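Local atomic coordinates of Cag-Z (Helicobacter pylori, PDB entry 1S2X), a protein that is of unknown function but is encoded by the cag pathogenicity island, which specifies a type IV secretion system. Residues N81-V84 and L85-N89; Y88-C91 and K92-T96; D48-D51 and P52-L56. The protein carries 1 engineered substitution. All coordinates share one frame; numbering follows the deposited sequence.

Interaction 1 of 3, residues N81-V84 and L85-N89; sequences NNLV and LASYN
The peptide plane of Leu83 is met on both faces by Ser87: the backbone N approaches Leu83 O from one face and the hydroxyl from the other. Ser87 N lies 3.0 Å from Leu83 O, and Ser87 OG donates to that same Leu83 O, also over 3.0 Å. The hydroxyl stands 37° out of the carbonyl plane, well off any lone pair. It can reach back because OG is turned beside its own backbone N (chi1 -74°), so the hydroxyl folds down onto the preceding turn. This double grip on one carbonyl is a serine folded back within an alpha helix, here in helix 74-101, and it gives the hydroxyl of this buried serine an acceptor within its own helix. The neighbouring i to i+4 bonds run on either side of it, from Leu85 N to Asn81 O, from Ala86 N to Asn82 O and from Tyr88 N to Val84 O, the last over 3.0 Å. Methylene and methyl groups close in beside them, with Leu85 CB 3.3 Å from Asn81 O and Ala86 CB 3.3 Å from Asn82 O. The side chains of Leu83 and Ser87 touch only loosely, Leu83 CG to Ser87 OG 4.3 Å, and both turn toward the interior of the helical bundle. There they rest on Phe122 of helix 105-135 and on Ile20 of helix 14-23. Val84 faces helix 161-183 instead, against Ile175 and Lys178, and Lys178 also makes a cation-pi contact with the ring of Tyr88.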
loop_
_atom_site.group_PDB
_atom_site.type_symbol
_atom_site.label_atom_id
_atom_site.label_comp_id
_atom_site.label_asym_id
_atom_site.label_seq_id
_atom_site.Cartn_x
_atom_site.Cartn_y
_atom_site.Cartn_z
ATOM N N ASN A 81 7.454 -1.150 2.204
ATOM C CA ASN A 81 8.851 -1.416 1.845
ATOM C C ASN A 81 9.319 -2.727 2.465
ATOM O O ASN A 81 9.927 -3.568 1.806
ATOM C CB ASN A 81 9.755 -0.255 2.277
ATOM C CG ASN A 81 11.154 -0.358 1.710
ATOM O OD1 ASN A 81 11.495 0.306 0.722
ATOM N ND2 ASN A 81 11.994 -1.190 2.326
ATOM N N ASN A 82 9.055 -2.927 3.752
ATOM C CA ASN A 82 9.427 -4.147 4.450
ATOM C C ASN A 82 8.828 -5.384 3.785
ATOM O O ASN A 82 9.505 -6.377 3.549
ATOM C CB ASN A 82 8.953 -4.106 5.899
ATOM C CG ASN A 82 9.624 -2.983 6.670
ATOM O OD1 ASN A 82 10.486 -2.296 6.118
ATOM N ND2 ASN A 82 9.220 -2.811 7.925
ATOM N N LEU A 83 7.531 -5.307 3.497
ATOM C CA LEU A 83 6.813 -6.381 2.837
ATOM C C LEU A 83 7.389 -6.705 1.471
ATOM O O LEU A 83 7.619 -7.858 1.119
ATOM C CB LEU A 83 5.329 -5.993 2.653
ATOM C CG LEU A 83 4.519 -7.062 1.906
ATOM C CD1 LEU A 83 3.499 -7.682 2.844
ATOM C CD2 LEU A 83 3.858 -6.476 0.671
ATOM N N VAL A 84 7.604 -5.662 0.672
ATOM C CA VAL A 84 8.138 -5.843 -0.672
ATOM C C VAL A 84 9.521 -6.492 -0.632
ATOM O O VAL A 84 9.792 -7.386 -1.439
ATOM C CB VAL A 84 8.212 -4.513 -1.434
ATOM C CG1 VAL A 84 9.024 -4.640 -2.721
ATOM C CG2 VAL A 84 6.795 -4.032 -1.729
ATOM N N LEU A 85 10.346 -6.023 0.298
ATOM C CA LEU A 85 11.700 -6.535 0.448
ATOM C C LEU A 85 11.663 -8.015 0.823
ATOM O O LEU A 85 12.328 -8.841 0.193
ATOM C CB LEU A 85 12.463 -5.710 1.479
ATOM C CG LEU A 85 13.945 -6.054 1.664
ATOM C CD1 LEU A 85 14.727 -5.818 0.381
ATOM C CD2 LEU A 85 14.533 -5.253 2.812
ATOM N N ALA A 86 10.873 -8.304 1.850
ATOM C CA ALA A 86 10.739 -9.634 2.413
ATOM C C ALA A 86 10.222 -10.633 1.368
ATOM O O ALA A 86 10.660 -11.784 1.421
ATOM C CB ALA A 86 9.817 -9.673 3.621
ATOM N N SER A 87 9.346 -10.178 0.497
ATOM C CA SER A 87 8.753 -10.922 -0.601
ATOM C C SER A 87 9.811 -11.200 -1.672
ATOM O O SER A 87 9.883 -12.292 -2.232
ATOM C CB SER A 87 7.573 -10.155 -1.208
ATOM O OG SER A 87 6.423 -10.184 -0.379
ATOM N N TYR A 88 10.629 -10.187 -1.939
ATOM C CA TYR A 88 11.718 -10.254 -2.898
ATOM C C TYR A 88 12.781 -11.273 -2.479
ATOM O O TYR A 88 13.258 -12.049 -3.292
ATOM C CB TYR A 88 12.407 -8.902 -3.038
ATOM C CG TYR A 88 13.638 -8.908 -3.917
ATOM C CD1 TYR A 88 14.896 -8.672 -3.385
ATOM C CD2 TYR A 88 13.533 -9.141 -5.282
ATOM C CE1 TYR A 88 16.026 -8.675 -4.182
ATOM C CE2 TYR A 88 14.658 -9.143 -6.083
ATOM C CZ TYR A 88 15.897 -8.907 -5.533
ATOM O OH TYR A 88 17.012 -8.915 -6.339
ATOM N N ASN A 89 13.098 -11.212 -1.196
ATOM C CA ASN A 89 14.079 -12.055 -0.545
ATOM C C ASN A 89 13.631 -13.510 -0.559
ATOM O O ASN A 89 14.467 -14.395 -0.744
ATOM C CB ASN A 89 14.311 -11.562 0.876
ATOM C CG ASN A 89 15.190 -10.327 0.944
ATOM O OD1 ASN A 89 15.290 -9.693 1.999
ATOM N ND2 ASN A 89 15.840 -9.974 -0.158
#

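Interaction 2 of 3, residues Y88-C91 and K92-T96; sequences YNRC and KQEKT
Arg90 and Glu94 form an i to i+4 salt bridge along helix 74-101, one turn apart and joined through a single carboxylate oxygen. Arg90 NE donates to Glu94 OE2 over 2.5 Å, a length so short that its exact value is doubtful and no sign of unusual strength. Arg90 NH1 adds a second, weak bond to Glu94 OE2 at 2.9 Å. OE2 therefore sits at the guanidinium edge, near its plane, between the NE and NH1 hydrogens, while the carboxylate itself is turned 85° against the guanidinium and does not make the side-by-side pairing that would use both oxygens. A bend at chi2 (43°) brings the arginine chain round toward the following turn, while the glutamate runs extended beyond CG to meet it. Glu94 OE1 is taken by Phe12 N in the N-terminal segment, so this largely buried carboxylate links helix and N-terminal arm, and the two sets of donors probably favour its ionised form. The i to i+4 backbone pattern continues underneath: Glu94 N reaches Arg90 O at 3.0 Å, and Lys95 N reaches Cys91 O at 2.7 Å, while the bond from Gln93 N to Asn89 O is long and weak. On a different flank Tyr88 and Lys92 lie alongside, pointing the same way. Lys92 CD approaches the phenol end obliquely, 3.1 Å from Tyr88 OH and 3.3 Å from Tyr88 CZ, so it is the aliphatic part of the lysine that does the touching. Farther along, Thr96 OG1 folds back on Lys92 O at 2.9 Å, entering from the face opposite to Thr96 N. Cys91 turns into the bundle, against Ile115 and Phe119 of helix 105-135 and Leu182 of helix 161-183.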
loop_
_atom_site.group_PDB
_atom_site.type_symbol
_atom_site.label_atom_id
_atom_site.label_comp_id
_atom_site.label_asym_id
_atom_site.label_seq_id
_atom_site.Cartn_x
_atom_site.Cartn_y
_atom_site.Cartn_z
ATOM N N TYR A 88 10.629 -10.187 -1.939
ATOM C CA TYR A 88 11.718 -10.254 -2.898
ATOM C C TYR A 88 12.781 -11.273 -2.479
ATOM O O TYR A 88 13.258 -12.049 -3.292
ATOM C CB TYR A 88 12.407 -8.902 -3.038
ATOM C CG TYR A 88 13.638 -8.908 -3.917
ATOM C CD1 TYR A 88 14.896 -8.672 -3.385
ATOM C CD2 TYR A 88 13.533 -9.141 -5.282
ATOM C CE1 TYR A 88 16.026 -8.675 -4.182
ATOM C CE2 TYR A 88 14.658 -9.143 -6.083
ATOM C CZ TYR A 88 15.897 -8.907 -5.533
ATOM O OH TYR A 88 17.012 -8.915 -6.339
ATOM N N ASN A 89 13.098 -11.212 -1.196
ATOM C CA ASN A 89 14.079 -12.055 -0.545
ATOM C C ASN A 89 13.631 -13.510 -0.559
ATOM O O ASN A 89 14.467 -14.395 -0.744
ATOM C CB ASN A 89 14.311 -11.562 0.876
ATOM C CG ASN A 89 15.190 -10.327 0.944
ATOM O OD1 ASN A 89 15.290 -9.693 1.999
ATOM N ND2 ASN A 89 15.840 -9.974 -0.158
ATOM N N ARG A 90 12.340 -13.755 -0.377
ATOM C CA ARG A 90 11.782 -15.107 -0.465
ATOM C C ARG A 90 11.805 -15.623 -1.897
ATOM O O ARG A 90 12.259 -16.727 -2.204
ATOM C CB ARG A 90 10.357 -15.114 0.083
ATOM C CG ARG A 90 9.613 -16.433 0.041
ATOM C CD ARG A 90 10.481 -17.610 0.459
ATOM N NE ARG A 90 9.941 -18.878 -0.042
ATOM C CZ ARG A 90 10.244 -20.067 0.465
ATOM N NH1 ARG A 90 9.705 -21.158 -0.055
ATOM N NH2 ARG A 90 11.080 -20.176 1.489
ATOM N N CYS A 91 11.311 -14.822 -2.841
ATOM C CA CYS A 91 11.299 -15.253 -4.235
ATOM C C CYS A 91 12.693 -15.435 -4.818
ATOM O O CYS A 91 12.893 -16.304 -5.679
ATOM C CB CYS A 91 10.509 -14.247 -5.084
ATOM S SG CYS A 91 8.765 -14.126 -4.582
ATOM N N LYS A 92 13.664 -14.639 -4.379
ATOM C CA LYS A 92 15.007 -14.733 -4.936
ATOM C C LYS A 92 15.669 -16.067 -4.565
ATOM O O LYS A 92 16.328 -16.649 -5.428
ATOM C CB LYS A 92 15.898 -13.574 -4.488
ATOM C CG LYS A 92 17.038 -13.307 -5.464
ATOM C CD LYS A 92 17.406 -11.835 -5.498
ATOM C CE LYS A 92 18.880 -11.597 -5.758
ATOM N NZ LYS A 92 19.737 -12.238 -4.715
ATOM N N GLN A 93 15.461 -16.476 -3.328
ATOM C CA GLN A 93 15.911 -17.707 -2.719
ATOM C C GLN A 93 15.227 -18.888 -3.407
ATOM O O GLN A 93 15.870 -19.858 -3.804
ATOM C CB GLN A 93 15.614 -17.733 -1.220
ATOM C CG GLN A 93 15.323 -19.114 -0.651
ATOM C CD GLN A 93 15.570 -19.199 0.845
ATOM O OE1 GLN A 93 15.280 -20.210 1.492
ATOM N NE2 GLN A 93 16.122 -18.128 1.413
ATOM N N GLU A 94 13.910 -18.775 -3.551
ATOM C CA GLU A 94 13.167 -19.790 -4.295
ATOM C C GLU A 94 13.774 -19.897 -5.693
ATOM O O GLU A 94 14.136 -20.986 -6.143
ATOM C CB GLU A 94 11.678 -19.470 -4.363
ATOM C CG GLU A 94 10.927 -19.690 -3.060
ATOM C CD GLU A 94 9.419 -19.650 -3.204
ATOM O OE1 GLU A 94 8.876 -19.860 -4.308
ATOM O OE2 GLU A 94 8.755 -19.419 -2.171
ATOM N N LYS A 95 13.883 -18.741 -6.351
ATOM C CA LYS A 95 14.420 -18.684 -7.703
ATOM C C LYS A 95 15.762 -19.401 -7.785
ATOM O O LYS A 95 16.031 -20.151 -8.721
ATOM C CB LYS A 95 14.585 -17.246 -8.196
ATOM C CG LYS A 95 14.455 -17.147 -9.714
ATOM C CD LYS A 95 14.872 -15.778 -10.238
ATOM C CE LYS A 95 16.172 -15.869 -11.023
ATOM N NZ LYS A 95 16.170 -14.945 -12.193
ATOM N N THR A 96 16.624 -19.168 -6.794
ATOM C CA THR A 96 17.936 -19.802 -6.869
ATOM C C THR A 96 17.805 -21.320 -6.741
ATOM O O THR A 96 18.335 -22.039 -7.590
ATOM C CB THR A 96 18.896 -19.265 -5.796
ATOM O OG1 THR A 96 18.940 -17.838 -5.859
ATOM C CG2 THR A 96 20.317 -19.761 -6.057
#

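Interaction 3 of 3, residues D48-D51 and P52-L56; sequences DSND and PQDFL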
loop_
_atom_site.group_PDB
_atom_site.type_symbol
_atom_site.label_atom_id
_atom_site.label_comp_id
_atom_site.label_asym_id
_atom_site.label_seq_id
_atom_site.Cartn_x
_atom_site.Cartn_y
_atom_site.Cartn_z
ATOM N N ASP A 48 -20.564 19.605 7.185
ATOM C CA ASP A 48 -21.303 20.851 7.394
ATOM C C ASP A 48 -20.525 22.066 6.910
ATOM O O ASP A 48 -20.812 23.179 7.367
ATOM C CB ASP A 48 -21.676 21.028 8.869
ATOM C CG ASP A 48 -22.451 19.841 9.411
ATOM O OD1 ASP A 48 -22.208 19.455 10.571
ATOM O OD2 ASP A 48 -23.301 19.290 8.680
ATOM N N SER A 49 -19.550 21.887 6.009
ATOM C CA SER A 49 -18.821 23.069 5.539
ATOM C C SER A 49 -19.775 24.061 4.873
ATOM O O SER A 49 -20.654 23.676 4.095
ATOM C CB SER A 49 -17.696 22.667 4.585
ATOM O OG SER A 49 -16.871 21.651 5.140
ATOM N N ASN A 50 -19.629 25.357 5.133
ATOM C CA ASN A 50 -20.538 26.322 4.509
ATOM C C ASN A 50 -20.296 26.544 3.028
ATOM O O ASN A 50 -21.245 26.829 2.294
ATOM C CB ASN A 50 -20.397 27.688 5.201
ATOM C CG ASN A 50 -20.807 27.593 6.655
ATOM O OD1 ASN A 50 -20.186 28.214 7.515
ATOM N ND2 ASN A 50 -21.853 26.816 6.915
ATOM N N ASP A 51 -19.048 26.455 2.578
ATOM C CA ASP A 51 -18.679 26.851 1.224
ATOM C C ASP A 51 -17.300 26.307 0.877
ATOM O O ASP A 51 -16.615 25.861 1.796
ATOM C CB ASP A 51 -18.712 28.385 1.130
ATOM C CG ASP A 51 -17.772 29.000 2.151
ATOM O OD1 ASP A 51 -18.269 29.523 3.166
ATOM O OD2 ASP A 51 -16.546 28.942 1.933
ATOM N N PRO A 52 -16.897 26.307 -0.382
ATOM C CA PRO A 52 -15.589 25.776 -0.779
ATOM C C PRO A 52 -14.424 26.186 0.095
ATOM O O PRO A 52 -13.572 25.373 0.478
ATOM C CB PRO A 52 -15.415 26.403 -2.179
ATOM C CG PRO A 52 -16.803 26.462 -2.722
ATOM C CD PRO A 52 -17.670 26.786 -1.549
ATOM N N GLN A 53 -14.283 27.461 0.466
ATOM C CA GLN A 53 -13.044 27.732 1.215
ATOM C C GLN A 53 -13.258 27.459 2.697
ATOM O O GLN A 53 -12.305 27.357 3.475
ATOM C CB GLN A 53 -12.544 29.152 0.951
ATOM C CG GLN A 53 -11.909 29.380 -0.410
ATOM C CD GLN A 53 -10.840 28.377 -0.788
ATOM O OE1 GLN A 53 -9.940 28.060 -0.010
ATOM N NE2 GLN A 53 -10.908 27.855 -2.012
ATOM N N ASP A 54 -14.519 27.332 3.112
ATOM C CA ASP A 54 -14.752 26.982 4.519
ATOM C C ASP A 54 -14.451 25.492 4.688
ATOM O O ASP A 54 -13.982 25.078 5.743
ATOM C CB ASP A 54 -16.172 27.280 4.964
ATOM C CG ASP A 54 -16.489 26.905 6.395
ATOM O OD1 ASP A 54 -15.794 27.366 7.326
ATOM O OD2 ASP A 54 -17.460 26.144 6.605
ATOM N N PHE A 55 -14.731 24.736 3.644
ATOM C CA PHE A 55 -14.359 23.331 3.541
ATOM C C PHE A 55 -12.841 23.203 3.690
ATOM O O PHE A 55 -12.328 22.421 4.489
ATOM C CB PHE A 55 -14.821 22.749 2.203
ATOM C CG PHE A 55 -14.244 21.389 1.865
ATOM C CD1 PHE A 55 -13.294 21.231 0.868
ATOM C CD2 PHE A 55 -14.654 20.260 2.542
ATOM C CE1 PHE A 55 -12.777 19.986 0.558
ATOM C CE2 PHE A 55 -14.137 19.014 2.243
ATOM C CZ PHE A 55 -13.195 18.865 1.244
ATOM N N LEU A 56 -12.102 23.984 2.911
ATOM C CA LEU A 56 -10.638 23.876 2.910
ATOM C C LEU A 56 -10.048 24.340 4.228
ATOM O O LEU A 56 -9.024 23.835 4.676
ATOM C CB LEU A 56 -10.039 24.684 1.757
ATOM C CG LEU A 56 -10.217 23.998 0.400
ATOM C CD1 LEU A 56 -9.390 24.699 -0.660
ATOM C CD2 LEU A 56 -9.864 22.515 0.530
#
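Pro52 follows the N-cap, Asp51, directly and starts helix 52-68. The next residue uses that cap: Gln53 N points weakly to Asp51 OD2 at 3.1 Å. The firmer capping bond comes from Asp54, whose N lies 2.8 Å from Asp51 OD2 and meets it from above the carboxylate plane, 46° out. Asp51 can offer that oxygen because CG stands between its backbone N and carbonyl carbon (chi1 58°), hanging the carboxylate over the first turn. Asp54 answers with its own side chain, OD2 accepting Asn50 N over 2.7 Å on the anti lone pair, a nearly straight bond at 170°. The acceptor thus catches the N-H one residue before the N-cap, not that of the N-cap itself, as a capping box would require. Arg58 makes a salt bridge to the same Asp54 OD2, which probably helps to offset two carboxylates that lie near each other, as would the N-terminal end of the helix. Phe55 N then makes the first regular helical bond, to Asp51 O at 2.9 Å, and Ser49 OG lies in plane at the ring edge, 3.7 Å from Phe55 CD2. That hydroxyl is itself hydrogen-bonded to Leu46 O, back in the incoming loop. The cap joins the loop after helix 31-43 to the start of helix 52-68, with Phe55 against Pro144 and Ile147 of a neighbouring loop and Pro52, Gln53 and Leu56 against Met151 of helix 149-158.

From the N terminus the chain reaches interaction 3 first, where the loop leaving helix 31-43 turns into helix 52-68. Interactions 1 and 2 come later, in succession on helix 74-101, sharing Tyr88 and Asn89, with centres 10 Å apart. All three are local: each joins residues along one continuous stretch, so none closes a long loop, and none nests within or crosses another. Interaction 3 lies on the opposite side of the chain's centre, its centre about 42 Å from that of interaction 1 and 51 Å from that of interaction 2. It borders helix 149-158, whereas the other two face helices 105-135 and 161-183.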